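Local coordinates for protein putative hydrolase (Chromobacterium violaceum, PDB 3MCW) that is probably a hydrolase of the isochorismatase family, related to the nicotinamidases, although its substrate is not established, at residues 55-60 with 86-91. Numbering follows the deposited sequence.
Sequences LIHIRH and PGETVI. With EDO (1,2-ethanediol), chain L.
His57 and Ile91 lie on neighbouring parallel strands, their axes 4.7 Å apart at closest approach and 30° from alignment. Strand 89-93 is the outermost of the six-stranded parallel sheet within this chain and strand 55-60 lies next to it, in the strand order 3-2-1-4-5-6 of the Rossmann-like core of the isochorismatase fold. Three backbone bonds fix the register: His57 N donates to Thr89 O, Ile91 N to His57 O and Arg59 N to Ile91 O. The middle one spans 2.9 Å from Ile91 N to His57 O.

On the face carrying Ile56, Ile58, Thr89 and Ile91, the isoleucines make the apolar contact. The Ile56 and Ile91 side chains cross at an angle, CG2 of Ile56 meeting CD1 of Ile91 at 3.9 Å, while Ile58 lies alongside Ile91 with its CD1 against CB. Thr89 runs beside Ile56, its CG2 next to Ile56 CG1. Helix 104-111 packs on part of this face, Leu104 touching both Ile56 and Ile91.

His57 and Val90 project from the other face. With CG beside its backbone N (chi1 -55°), the imidazole of His57 reaches Glu88, and His57 NE2 donates to Glu88 OE1 at 2.9 Å. The acceptor lies close to the ring plane, but NE2 lies 45° out of the carboxylate plane, meeting OE1 from above it. Arg85 N also bonds OE1, and Arg49 forms a salt bridge with OE2, so both carboxylate oxygens have partners; the arginine would favour the ionised carboxylate.

Near Leu55, a water donates to Leu55 O and accepts from Thr89 N, bridging the two backbones. An ethanediol, probably from the crystallisation liquor, sits beside it: Leu55 N donates to its O2, and its O1 donates to Leu55 O at 2.6 Å.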
loop_
_atom_site.group_PDB
_atom_site.type_symbol
_atom_site.label_atom_id
_atom_site.label_comp_id
_atom_site.label_asym_id
_atom_site.label_seq_id
_atom_site.Cartn_x
_atom_site.Cartn_y
_atom_site.Cartn_z
ATOM N N LEU A 55 -11.943 9.570 17.689
ATOM C CA LEU A 55 -11.350 8.255 17.589
ATOM C C LEU A 55 -12.261 7.327 16.825
ATOM O O LEU A 55 -13.493 7.427 16.890
ATOM C CB LEU A 55 -10.837 7.708 18.908
ATOM C CG LEU A 55 -11.904 7.342 19.866
ATOM C CD1 LEU A 55 -12.138 5.932 19.690
ATOM C CD2 LEU A 55 -11.432 7.609 21.306
ATOM N N ILE A 56 -11.656 6.440 16.051
ATOM C CA ILE A 56 -12.388 5.418 15.277
ATOM C C ILE A 56 -11.643 4.092 15.437
ATOM O O ILE A 56 -10.422 4.014 15.195
ATOM C CB ILE A 56 -12.492 5.787 13.781
ATOM C CG1 ILE A 56 -13.311 7.073 13.593
ATOM C CG2 ILE A 56 -13.050 4.639 12.972
ATOM C CD1 ILE A 56 -13.292 7.593 12.160
ATOM N N HIS A 57 -12.382 3.051 15.792
ATOM C CA HIS A 57 -11.896 1.677 15.773
ATOM C C HIS A 57 -12.233 1.067 14.419
ATOM O O HIS A 57 -13.381 1.100 13.997
ATOM C CB HIS A 57 -12.569 0.859 16.861
ATOM C CG HIS A 57 -12.474 1.391 18.233
ATOM N ND1 HIS A 57 -11.423 1.068 19.065
ATOM C CD2 HIS A 57 -13.298 2.224 18.913
ATOM C CE1 HIS A 57 -11.644 1.678 20.219
ATOM N NE2 HIS A 57 -12.766 2.398 20.157
ATOM N N ILE A 58 -11.239 0.484 13.741
ATOM C CA ILE A 58 -11.446 -0.281 12.540
ATOM C C ILE A 58 -11.413 -1.755 12.899
ATOM O O ILE A 58 -10.492 -2.229 13.581
ATOM C CB ILE A 58 -10.359 0.046 11.481
ATOM C CG1 ILE A 58 -10.363 1.521 11.097
ATOM C CG2 ILE A 58 -10.505 -0.879 10.254
ATOM C CD1 ILE A 58 -11.677 2.061 10.537
ATOM N N ARG A 59 -12.413 -2.483 12.435
ATOM C CA ARG A 59 -12.595 -3.884 12.694
ATOM C C ARG A 59 -12.562 -4.656 11.377
ATOM O O ARG A 59 -13.198 -4.227 10.415
ATOM C CB ARG A 59 -14.003 -4.131 13.340
ATOM C CG ARG A 59 -14.177 -5.452 13.998
ATOM C CD ARG A 59 -15.574 -5.610 14.530
ATOM N NE ARG A 59 -16.559 -5.756 13.486
ATOM C CZ ARG A 59 -17.873 -5.647 13.665
ATOM N NH1 ARG A 59 -18.354 -5.265 14.843
ATOM N NH2 ARG A 59 -18.687 -5.855 12.652
ATOM N N HIS A 60 -11.898 -5.798 11.338
ATOM C CA HIS A 60 -11.878 -6.621 10.147
ATOM C C HIS A 60 -12.895 -7.747 10.267
ATOM O O HIS A 60 -12.930 -8.467 11.271
ATOM C CB HIS A 60 -10.479 -7.215 9.910
ATOM C CG HIS A 60 -10.350 -7.784 8.553
ATOM N ND1 HIS A 60 -10.201 -6.986 7.437
ATOM C CD2 HIS A 60 -10.426 -9.059 8.124
ATOM C CE1 HIS A 60 -10.161 -7.771 6.380
ATOM N NE2 HIS A 60 -10.296 -9.028 6.771
ATOM N N PRO A 86 -19.178 2.228 24.838
ATOM C CA PRO A 86 -20.438 2.646 24.252
ATOM C C PRO A 86 -20.344 3.996 23.599
ATOM O O PRO A 86 -19.753 4.937 24.159
ATOM C CB PRO A 86 -21.405 2.620 25.441
ATOM C CG PRO A 86 -20.826 1.607 26.313
ATOM C CD PRO A 86 -19.369 1.719 26.205
ATOM N N GLY A 87 -20.925 4.106 22.418
ATOM C CA GLY A 87 -20.949 5.360 21.708
ATOM C C GLY A 87 -19.744 5.620 20.835
ATOM O O GLY A 87 -19.744 6.570 20.069
ATOM N N GLU A 88 -18.689 4.830 20.969
ATOM C CA GLU A 88 -17.488 5.041 20.130
ATOM C C GLU A 88 -17.730 4.482 18.743
ATOM O O GLU A 88 -18.380 3.454 18.562
ATOM C CB GLU A 88 -16.259 4.392 20.772
ATOM C CG GLU A 88 -15.863 5.099 22.059
ATOM C CD GLU A 88 -14.634 4.544 22.716
ATOM O OE1 GLU A 88 -14.221 3.395 22.415
ATOM O OE2 GLU A 88 -14.105 5.242 23.610
ATOM N N THR A 89 -17.178 5.176 17.745
ATOM C CA THR A 89 -17.315 4.779 16.356
ATOM C C THR A 89 -16.471 3.548 16.037
ATOM O O THR A 89 -15.270 3.539 16.260
ATOM C CB THR A 89 -16.945 5.904 15.415
ATOM O OG1 THR A 89 -17.719 7.060 15.762
ATOM C CG2 THR A 89 -17.110 5.543 13.950
ATOM N N VAL A 90 -17.134 2.537 15.504
ATOM C CA VAL A 90 -16.495 1.319 14.999
ATOM C C VAL A 90 -16.908 1.172 13.546
ATOM O O VAL A 90 -18.109 1.223 13.247
ATOM C CB VAL A 90 -16.940 0.064 15.800
ATOM C CG1 VAL A 90 -16.305 -1.197 15.220
ATOM C CG2 VAL A 90 -16.631 0.208 17.291
ATOM N N ILE A 91 -15.929 1.037 12.653
ATOM C CA ILE A 91 -16.148 0.840 11.236
ATOM C C ILE A 91 -15.591 -0.501 10.841
ATOM O O ILE A 91 -14.410 -0.784 11.057
ATOM C CB ILE A 91 -15.541 1.945 10.376
ATOM C CG1 ILE A 91 -16.193 3.300 10.729
ATOM C CG2 ILE A 91 -15.627 1.641 8.903
ATOM C CD1 ILE A 91 -15.618 4.481 10.020
HETATM C C1 EDO L . -15.289 10.137 15.624
HETATM O O1 EDO L . -15.342 8.735 15.583
HETATM C C2 EDO L . -15.766 10.537 16.999
HETATM O O2 EDO L . -14.745 10.248 17.968
HETATM O O HOH W 1 -15.524 7.248 18.712
#